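Local coordinates for protein nucleoporin NUP159 (PDB 1XIP) that serves in the nuclear pore complex as a nucleoporin whose N-terminal beta-propeller tethers the helicase Dbp5 to the pore for mRNA export, at residues A[64-67]-A[68-72]; A[194-197]-A[198-201]; A[209-212]-A[213-217]; A[341-344]-A[345-348]. All coordinates share one frame; numbering follows the deposited sequence.

Contact 1: residues A[64-67]-A[68-72]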
loop_
_atom_site.group_PDB
_atom_site.type_symbol
_atom_site.label_atom_id
_atom_site.label_comp_id
_atom_site.label_asym_id
_atom_site.label_seq_id
_atom_site.Cartn_x
_atom_site.Cartn_y
_atom_site.Cartn_z
ATOM N N GLU A 64 -21.015 -2.660 -6.677
ATOM C CA GLU A 64 -20.795 -2.498 -8.114
ATOM C C GLU A 64 -19.852 -1.318 -8.421
ATOM O O GLU A 64 -20.029 -0.213 -7.892
ATOM C CB GLU A 64 -22.127 -2.276 -8.818
ATOM C CG GLU A 64 -22.690 -3.505 -9.529
ATOM C CD GLU A 64 -21.830 -3.977 -10.721
ATOM O OE1 GLU A 64 -21.073 -3.141 -11.343
ATOM O OE2 GLU A 64 -21.911 -5.199 -11.042
ATOM N N LEU A 65 -18.856 -1.548 -9.273
ATOM C CA LEU A 65 -17.863 -0.529 -9.603
ATOM C C LEU A 65 -18.434 0.651 -10.396
ATOM O O LEU A 65 -18.143 1.810 -10.081
ATOM C CB LEU A 65 -16.713 -1.154 -10.380
ATOM C CG LEU A 65 -15.240 -0.761 -10.201
ATOM C CD1 LEU A 65 -14.517 -0.973 -11.530
ATOM C CD2 LEU A 65 -15.017 0.644 -9.679
ATOM N N GLN A 66 -19.227 0.376 -11.429
ATOM C CA GLN A 66 -19.845 1.457 -12.214
ATOM C C GLN A 66 -20.658 2.378 -11.308
ATOM O O GLN A 66 -20.708 3.576 -11.531
ATOM C CB GLN A 66 -20.729 0.907 -13.333
ATOM C CG GLN A 66 -21.226 1.946 -14.340
ATOM C CD GLN A 66 -20.094 2.656 -15.082
ATOM O OE1 GLN A 66 -19.953 3.881 -14.991
ATOM N NE2 GLN A 66 -19.288 1.888 -15.814
ATOM N N LEU A 67 -21.275 1.794 -10.281
ATOM C CA LEU A 67 -22.070 2.535 -9.318
ATOM C C LEU A 67 -21.198 3.476 -8.513
ATOM O O LEU A 67 -21.506 4.658 -8.386
ATOM C CB LEU A 67 -22.809 1.584 -8.386
ATOM C CG LEU A 67 -24.326 1.709 -8.222
ATOM C CD1 LEU A 67 -24.750 3.168 -8.216
ATOM C CD2 LEU A 67 -25.061 0.943 -9.320
ATOM N N LEU A 68 -20.097 2.967 -7.992
ATOM C CA LEU A 68 -19.203 3.784 -7.195
ATOM C C LEU A 68 -18.624 4.928 -8.021
ATOM O O LEU A 68 -18.586 6.072 -7.575
ATOM C CB LEU A 68 -18.098 2.918 -6.610
ATOM C CG LEU A 68 -17.021 3.599 -5.784
ATOM C CD1 LEU A 68 -17.621 4.226 -4.545
ATOM C CD2 LEU A 68 -15.907 2.578 -5.441
ATOM N N ARG A 69 -18.197 4.618 -9.239
ATOM C CA ARG A 69 -17.705 5.650 -10.134
ATOM C C ARG A 69 -18.746 6.759 -10.281
ATOM O O ARG A 69 -18.446 7.919 -10.033
ATOM C CB ARG A 69 -17.328 5.064 -11.491
ATOM C CG ARG A 69 -16.402 5.954 -12.294
ATOM C CD ARG A 69 -17.019 6.421 -13.605
ATOM N NE ARG A 69 -16.414 7.642 -14.163
ATOM C CZ ARG A 69 -15.532 7.664 -15.171
ATOM N NH1 ARG A 69 -15.115 6.522 -15.725
ATOM N NH2 ARG A 69 -15.059 8.828 -15.618
ATOM N N ASP A 70 -19.975 6.381 -10.630
ATOM C CA ASP A 70 -21.053 7.319 -10.912
ATOM C C ASP A 70 -21.475 8.116 -9.684
ATOM O O ASP A 70 -21.835 9.296 -9.791
ATOM C CB ASP A 70 -22.258 6.567 -11.464
ATOM C CG ASP A 70 -22.076 6.142 -12.907
ATOM O OD1 ASP A 70 -21.017 6.431 -13.502
ATOM O OD2 ASP A 70 -22.949 5.495 -13.537
ATOM N N HIS A 71 -21.455 7.460 -8.528
ATOM C CA HIS A 71 -21.763 8.118 -7.262
ATOM C C HIS A 71 -20.760 9.243 -6.969
ATOM O O HIS A 71 -21.132 10.339 -6.554
ATOM C CB HIS A 71 -21.788 7.101 -6.111
ATOM C CG HIS A 71 -22.027 7.717 -4.769
ATOM N ND1 HIS A 71 -23.221 8.328 -4.426
ATOM C CD2 HIS A 71 -21.223 7.832 -3.685
ATOM C CE1 HIS A 71 -23.139 8.787 -3.190
ATOM N NE2 HIS A 71 -21.935 8.500 -2.718
ATOM N N ILE A 72 -19.485 8.962 -7.205
ATOM C CA ILE A 72 -18.421 9.902 -6.889
ATOM C C ILE A 72 -18.356 11.062 -7.892
ATOM O O ILE A 72 -18.162 12.210 -7.504
ATOM C CB ILE A 72 -17.072 9.162 -6.841
ATOM C CG1 ILE A 72 -17.054 8.103 -5.730
ATOM C CG2 ILE A 72 -15.921 10.141 -6.750
ATOM C CD1 ILE A 72 -16.939 8.630 -4.329
#

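Contact 2: residues A[194-197]-A[198-201]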
loop_
_atom_site.group_PDB
_atom_site.type_symbol
_atom_site.label_atom_id
_atom_site.label_comp_id
_atom_site.label_asym_id
_atom_site.label_seq_id
_atom_site.Cartn_x
_atom_site.Cartn_y
_atom_site.Cartn_z
HETATM N N MSE A 194 11.122 -19.978 -3.120
HETATM C CA MSE A 194 12.053 -18.855 -3.215
HETATM C C MSE A 194 13.529 -19.210 -3.128
HETATM O O MSE A 194 13.926 -20.121 -2.402
HETATM C CB MSE A 194 11.729 -17.811 -2.158
HETATM C CG MSE A 194 11.658 -18.349 -0.746
HETATM SE SE MSE A 194 11.218 -16.935 0.513
HETATM C CE MSE A 194 10.993 -15.470 -0.693
ATOM N N GLU A 195 14.328 -18.453 -3.875
ATOM C CA GLU A 195 15.769 -18.619 -3.917
ATOM C C GLU A 195 16.437 -17.252 -3.795
ATOM O O GLU A 195 16.143 -16.346 -4.582
ATOM C CB GLU A 195 16.193 -19.287 -5.234
ATOM C CG GLU A 195 15.776 -20.748 -5.376
ATOM C CD GLU A 195 16.778 -21.579 -6.169
ATOM O OE1 GLU A 195 17.982 -21.214 -6.191
ATOM O OE2 GLU A 195 16.361 -22.602 -6.769
ATOM N N LYS A 196 17.334 -17.115 -2.815
ATOM C CA LYS A 196 18.081 -15.874 -2.592
ATOM C C LYS A 196 18.657 -15.331 -3.894
ATOM O O LYS A 196 19.317 -16.052 -4.627
ATOM C CB LYS A 196 19.201 -16.108 -1.579
ATOM C CG LYS A 196 18.878 -15.633 -0.170
ATOM C CD LYS A 196 19.880 -14.592 0.330
ATOM C CE LYS A 196 20.683 -15.132 1.508
ATOM N NZ LYS A 196 19.946 -15.016 2.799
ATOM N N GLN A 197 18.372 -14.075 -4.190
ATOM C CA GLN A 197 18.865 -13.432 -5.400
ATOM C C GLN A 197 20.102 -12.646 -4.996
ATOM O O GLN A 197 21.204 -12.913 -5.484
ATOM C CB GLN A 197 17.799 -12.483 -5.984
ATOM C CG GLN A 197 17.419 -12.697 -7.469
ATOM C CD GLN A 197 16.229 -11.808 -7.921
ATOM O OE1 GLN A 197 15.277 -12.296 -8.533
ATOM N NE2 GLN A 197 16.297 -10.516 -7.615
ATOM N N PHE A 198 19.911 -11.683 -4.093
ATOM C CA PHE A 198 21.008 -10.913 -3.506
ATOM C C PHE A 198 20.724 -10.468 -2.067
ATOM O O PHE A 198 19.677 -10.778 -1.504
ATOM C CB PHE A 198 21.407 -9.713 -4.387
ATOM C CG PHE A 198 20.254 -8.931 -4.928
ATOM C CD1 PHE A 198 19.733 -9.221 -6.189
ATOM C CD2 PHE A 198 19.710 -7.879 -4.204
ATOM C CE1 PHE A 198 18.664 -8.488 -6.714
ATOM C CE2 PHE A 198 18.644 -7.131 -4.713
ATOM C CZ PHE A 198 18.116 -7.439 -5.974
ATOM N N GLU A 199 21.672 -9.735 -1.486
ATOM C CA GLU A 199 21.672 -9.406 -0.067
ATOM C C GLU A 199 22.557 -8.191 0.130
ATOM O O GLU A 199 23.598 -8.080 -0.520
ATOM C CB GLU A 199 22.256 -10.581 0.708
ATOM C CG GLU A 199 21.995 -10.574 2.199
ATOM C CD GLU A 199 22.205 -11.946 2.818
ATOM O OE1 GLU A 199 23.297 -12.545 2.636
ATOM O OE2 GLU A 199 21.271 -12.432 3.483
ATOM N N PHE A 200 22.161 -7.276 1.013
ATOM C CA PHE A 200 23.027 -6.146 1.342
ATOM C C PHE A 200 22.715 -5.434 2.658
ATOM O O PHE A 200 21.614 -5.543 3.192
ATOM C CB PHE A 200 23.122 -5.148 0.178
ATOM C CG PHE A 200 21.807 -4.607 -0.275
ATOM C CD1 PHE A 200 21.367 -3.373 0.165
ATOM C CD2 PHE A 200 21.015 -5.322 -1.170
ATOM C CE1 PHE A 200 20.142 -2.855 -0.263
ATOM C CE2 PHE A 200 19.795 -4.819 -1.602
ATOM C CZ PHE A 200 19.359 -3.577 -1.150
ATOM N N SER A 201 23.716 -4.724 3.176
ATOM C CA SER A 201 23.596 -3.931 4.389
ATOM C C SER A 201 23.502 -2.453 4.041
ATOM O O SER A 201 23.585 -2.076 2.881
ATOM C CB SER A 201 24.800 -4.180 5.298
ATOM O OG SER A 201 24.386 -4.740 6.528
#

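Contact 3: residues A[209-212]-A[213-217]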
loop_
_atom_site.group_PDB
_atom_site.type_symbol
_atom_site.label_atom_id
_atom_site.label_comp_id
_atom_site.label_asym_id
_atom_site.label_seq_id
_atom_site.Cartn_x
_atom_site.Cartn_y
_atom_site.Cartn_z
ATOM N N LEU A 209 23.293 7.159 11.245
ATOM C CA LEU A 209 21.963 7.403 11.836
ATOM C C LEU A 209 21.561 6.263 12.757
ATOM O O LEU A 209 21.410 5.129 12.297
ATOM C CB LEU A 209 20.891 7.549 10.753
ATOM C CG LEU A 209 21.131 8.427 9.526
ATOM C CD1 LEU A 209 20.324 7.913 8.350
ATOM C CD2 LEU A 209 20.805 9.881 9.813
ATOM N N PRO A 210 21.388 6.547 14.051
ATOM C CA PRO A 210 21.082 5.493 15.036
ATOM C C PRO A 210 19.788 4.739 14.702
ATOM O O PRO A 210 18.828 5.355 14.224
ATOM C CB PRO A 210 20.939 6.264 16.357
ATOM C CG PRO A 210 20.762 7.704 15.964
ATOM C CD PRO A 210 21.472 7.886 14.669
ATOM N N VAL A 211 19.776 3.429 14.937
ATOM C CA VAL A 211 18.610 2.587 14.665
ATOM C C VAL A 211 17.346 3.085 15.369
ATOM O O VAL A 211 16.230 2.975 14.828
ATOM C CB VAL A 211 18.879 1.118 15.069
ATOM C CG1 VAL A 211 17.575 0.374 15.387
ATOM C CG2 VAL A 211 19.627 0.396 13.971
ATOM N N GLU A 212 17.526 3.630 16.567
ATOM C CA GLU A 212 16.417 4.112 17.390
ATOM C C GLU A 212 15.722 5.360 16.798
ATOM O O GLU A 212 14.515 5.532 16.939
ATOM C CB GLU A 212 16.907 4.369 18.821
ATOM C CG GLU A 212 17.573 3.152 19.487
ATOM C CD GLU A 212 19.095 3.082 19.294
ATOM O OE1 GLU A 212 19.638 3.743 18.376
ATOM O OE2 GLU A 212 19.758 2.349 20.069
ATOM N N GLU A 213 16.495 6.210 16.131
ATOM C CA GLU A 213 15.971 7.404 15.475
ATOM C C GLU A 213 15.444 7.070 14.085
ATOM O O GLU A 213 14.410 7.586 13.666
ATOM C CB GLU A 213 17.071 8.468 15.358
ATOM C CG GLU A 213 16.838 9.735 16.171
ATOM C CD GLU A 213 18.099 10.603 16.310
ATOM O OE1 GLU A 213 18.824 10.796 15.291
ATOM O OE2 GLU A 213 18.361 11.107 17.434
ATOM N N TYR A 214 16.184 6.225 13.368
ATOM C CA TYR A 214 15.832 5.813 12.005
ATOM C C TYR A 214 15.670 4.316 11.930
ATOM O O TYR A 214 16.576 3.588 11.549
ATOM C CB TYR A 214 16.848 6.357 10.993
ATOM C CG TYR A 214 16.791 7.847 10.990
ATOM C CD1 TYR A 214 15.818 8.515 10.261
ATOM C CD2 TYR A 214 17.636 8.591 11.797
ATOM C CE1 TYR A 214 15.720 9.882 10.289
ATOM C CE2 TYR A 214 17.549 9.965 11.837
ATOM C CZ TYR A 214 16.584 10.606 11.077
ATOM O OH TYR A 214 16.482 11.980 11.103
ATOM N N SER A 215 14.498 3.877 12.350
ATOM C CA SER A 215 14.144 2.480 12.389
ATOM C C SER A 215 13.747 2.008 11.007
ATOM O O SER A 215 13.325 2.812 10.168
ATOM C CB SER A 215 12.970 2.288 13.336
ATOM O OG SER A 215 13.319 1.413 14.385
ATOM N N PRO A 216 13.863 0.706 10.762
ATOM C CA PRO A 216 13.448 0.141 9.477
ATOM C C PRO A 216 11.924 0.144 9.414
ATOM O O PRO A 216 11.292 -0.470 10.279
ATOM C CB PRO A 216 13.996 -1.286 9.531
ATOM C CG PRO A 216 14.065 -1.618 11.001
ATOM C CD PRO A 216 14.379 -0.324 11.688
ATOM N N LEU A 217 11.346 0.853 8.441
ATOM C CA LEU A 217 9.890 1.021 8.395
ATOM C C LEU A 217 9.241 0.323 7.194
ATOM O O LEU A 217 8.164 -0.259 7.326
ATOM C CB LEU A 217 9.490 2.503 8.455
ATOM C CG LEU A 217 9.896 3.412 9.649
ATOM C CD1 LEU A 217 9.471 4.840 9.430
ATOM C CD2 LEU A 217 9.327 2.935 10.943
#

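Contact 4: residues A[341-344]-A[345-348]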
loop_
_atom_site.group_PDB
_atom_site.type_symbol
_atom_site.label_atom_id
_atom_site.label_comp_id
_atom_site.label_asym_id
_atom_site.label_seq_id
_atom_site.Cartn_x
_atom_site.Cartn_y
_atom_site.Cartn_z
ATOM N N ALA A 341 -6.532 1.679 -5.138
ATOM C CA ALA A 341 -6.810 0.662 -6.157
ATOM C C ALA A 341 -6.970 1.283 -7.545
ATOM O O ALA A 341 -7.133 2.498 -7.656
ATOM C CB ALA A 341 -8.036 -0.155 -5.780
ATOM N N VAL A 342 -6.908 0.459 -8.593
ATOM C CA VAL A 342 -6.933 0.968 -9.969
ATOM C C VAL A 342 -8.113 0.481 -10.784
ATOM O O VAL A 342 -8.388 -0.714 -10.863
ATOM C CB VAL A 342 -5.617 0.643 -10.747
ATOM C CG1 VAL A 342 -5.574 1.379 -12.059
ATOM C CG2 VAL A 342 -4.395 1.027 -9.902
ATOM N N ASP A 343 -8.778 1.439 -11.412
ATOM C CA ASP A 343 -9.964 1.209 -12.209
ATOM C C ASP A 343 -9.656 1.547 -13.665
ATOM O O ASP A 343 -9.200 2.633 -13.990
ATOM C CB ASP A 343 -11.115 2.046 -11.649
ATOM C CG ASP A 343 -12.324 2.148 -12.587
ATOM O OD1 ASP A 343 -12.520 1.317 -13.496
ATOM O OD2 ASP A 343 -13.160 3.050 -12.453
ATOM N N VAL A 344 -9.929 0.583 -14.525
ATOM C CA VAL A 344 -9.543 0.604 -15.920
ATOM C C VAL A 344 -10.772 0.413 -16.827
ATOM O O VAL A 344 -10.697 0.654 -18.019
ATOM C CB VAL A 344 -8.479 -0.520 -16.157
ATOM C CG1 VAL A 344 -8.627 -1.192 -17.507
ATOM C CG2 VAL A 344 -7.081 0.031 -15.973
ATOM N N VAL A 345 -11.910 0.018 -16.251
ATOM C CA VAL A 345 -13.044 -0.473 -17.058
ATOM C C VAL A 345 -14.333 0.368 -17.104
ATOM O O VAL A 345 -15.130 0.205 -18.038
ATOM C CB VAL A 345 -13.431 -1.940 -16.698
ATOM C CG1 VAL A 345 -12.339 -2.919 -17.158
ATOM C CG2 VAL A 345 -13.752 -2.083 -15.194
ATOM N N THR A 346 -14.548 1.242 -16.110
ATOM C CA THR A 346 -15.765 2.093 -16.068
ATOM C C THR A 346 -15.802 3.128 -17.213
ATOM O O THR A 346 -14.768 3.411 -17.826
ATOM C CB THR A 346 -15.960 2.792 -14.667
ATOM O OG1 THR A 346 -14.836 3.633 -14.368
ATOM C CG2 THR A 346 -15.941 1.786 -13.560
ATOM N N SER A 347 -16.992 3.679 -17.498
ATOM C CA SER A 347 -17.131 4.786 -18.456
ATOM C C SER A 347 -17.621 6.065 -17.802
ATOM O O SER A 347 -18.166 6.040 -16.696
ATOM C CB SER A 347 -18.054 4.407 -19.606
ATOM O OG SER A 347 -18.457 3.057 -19.505
ATOM N N GLY A 348 -17.394 7.159 -18.530
ATOM C CA GLY A 348 -17.769 8.486 -18.076
ATOM C C GLY A 348 -18.973 9.022 -18.833
ATOM O O GLY A 348 -18.996 8.993 -20.066
#

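Contact 1: residues A[64-67]-A[68-72]
The opening turns of helix 65-73 form this local contact, with Glu64 at the N-cap position. Backbone bonds run from residue i+4 back to residue i through Leu68, Arg69, Asp70 and His71, the first from Leu68 N to Glu64 O at 3.2 Å and the last from His71 N to Leu67 O at 2.8 Å. Asp70 lays its carboxylate back over the preceding turn. With chi1 at -76° its CG stands beside its own backbone N, and this carbon comes within 3.2 Å of Gln66 O, the carbonyl oxygen that also accepts Asp70 N. The Gln66 side-chain amide lies next to that carboxylate, the two planes 53° apart. In the beta-propeller this helix lies in the connection between strands 59-64 and 83-86 of one blade, and Leu65 and Leu68 touch Tyr367 of strand 365-370. Putting an alanine at Asp70 removes the carboxylate and would probably leave the Gln66 amide without its neighbour and freer to turn. Arg69 carries its CB over the carbonyls of Leu65 and Gln66, 3.6 Å from Leu65 O, while its guanidinium group leads off to the 345-348 loop. His71 passes CB at 3.4 Å from Leu67 O, and its ND1 is bonded to the backbone carbonyl of Thr77.

Contact 2: residues A[194-197]-A[198-201]
Lys196 and Glu199 carry the charged part of this contact, on strand 193-200, the outermost of its blade and the second strand of the hairpin with 184-190. Lys196 NZ donates to Glu199 OE2 at 3.0 Å in a salt bridge, coming from above the carboxylate plane, 46° out of it. The lysine chain bends at chi2, chi3 and chi4, curling along the strand and bringing CE to 3.4 Å from the same OE2. Glu199 is extended, with CG anti to its backbone N, and the two side chains cross at a slant.

The second interaction is amide against ring. Gln197 and Phe198 lie side by side and point the same way, the amide and ring planes 39° apart, with Gln197 NE2 3.2 Å from Phe198 CE1. Phe198 also stacks on His253.

Backbone geometry accounts for the pairing. Gln197 and Phe198 both face Ser186 of the neighbouring strand, a classic beta bulge, and the axes of 194-197 and 198-200, which meet at the bulge, differ by 52°. The bulge thus sends two successive side chains to one face and leaves Lys196 and Glu199 on another. Since this is a surface contact, water probably screens the salt bridge, which is likely to add only modestly to stability.

Contact 3: residues A[209-212]-A[213-217]
Leu209 and Tyr214 meet obliquely where the chain turns from the loop into strand 215-221. Leu209 CB lies 3.6 Å from Tyr214 CD2, and the leucine methyl CD2 follows along the ring to 3.8 Å from Tyr214 CE2. Both side chains hold CG beside their own backbone N, Leu209 at chi1 -46° and Tyr214 at chi1 -64°, which swings the ring back toward the start of the turn. Pro210 O lies at the edge of this ring, near its plane. Pro210 CG touches the extended Glu213 side chain, 3.7 Å from Glu213 OE1, and the two cross at a slant. An alanine in place of Tyr214 takes the ring away and would probably open a gap beside Leu209, leaving its CB and CD2 without the ring they pack on.

In the backbone, Pro210 O accepts Tyr214 N at 2.9 Å, in a bond of 166° at the hydrogen, and takes a weak second bond from Glu213 N at 3.1 Å. Ser215 OG gives Val211 O a further weak bond at 3.3 Å. Arg182, from a loop of the preceding sheet, donates to the carbonyls of both Leu209 and Tyr214. With Val211, Glu212 and Glu213 in helical backbone conformation, the i to i+4 bond makes this an alpha-turn, a single helical turn leading into the first strand of a propeller blade.

Contact 4: residues A[341-344]-A[345-348]
Asp343 and Thr346 set their side chains at about a right angle, the carboxylate of one meeting the hydroxyl of the other. Asp343 holds CG anti to its backbone N (chi1 166°), which directs the carboxylate across the turn that follows. Thr346 OG1 donates to Asp343 OD2 at 2.6 Å, arriving on the syn side, 15° out of the carboxylate plane. The threonine methyl flanks the same oxygen, Thr346 CG2 standing 3.2 Å from Asp343 OD2. The other oxygen receives backbone amides: Val345 N meets Asp343 OD1 at 3.1 Å, almost in line with the C-O bond, and Thr346 N adds a weak bond to OD1 at 3.3 Å. The bond to Val345 N closes an Asx turn at the end of strand 337-343.

Val344 and Val345 also cross at about a right angle, Val344 CG1 lying 4.1 Å from Val345 CG1. Tyr367 OH bonds to Asp343 OD2 as well, and Arg69 NH1 bonds to Thr346 OG1. The buried carboxylate is thus gripped at both oxygens, two amides on one, that of Thr346 weakly, and two hydroxyls on the other. Such donors, with an arginine linked through the threonine, would probably stabilise Asp343 as an anion.

In the fold
All four contacts are local and follow in series, none nesting in or crossing another; only contacts 3 and 4 are turns at strand ends. Contact 1 winds the helix that leaves strand 59-64. On the opposite side of the propeller, contact 2 kinks strand 193-200, the outermost strand of its blade, and contact 3 then leads the chain into the next sheet; the centres of contacts 2 and 3 lie about 22 Å apart. Contact 4 ends strand 337-343, in the blade where strand 18-26 pairs with 374-381 and so joins the N- and C-terminal parts of the chain. Contacts 1 and 4 touch, the arginine of the helix tying it to the closing blade.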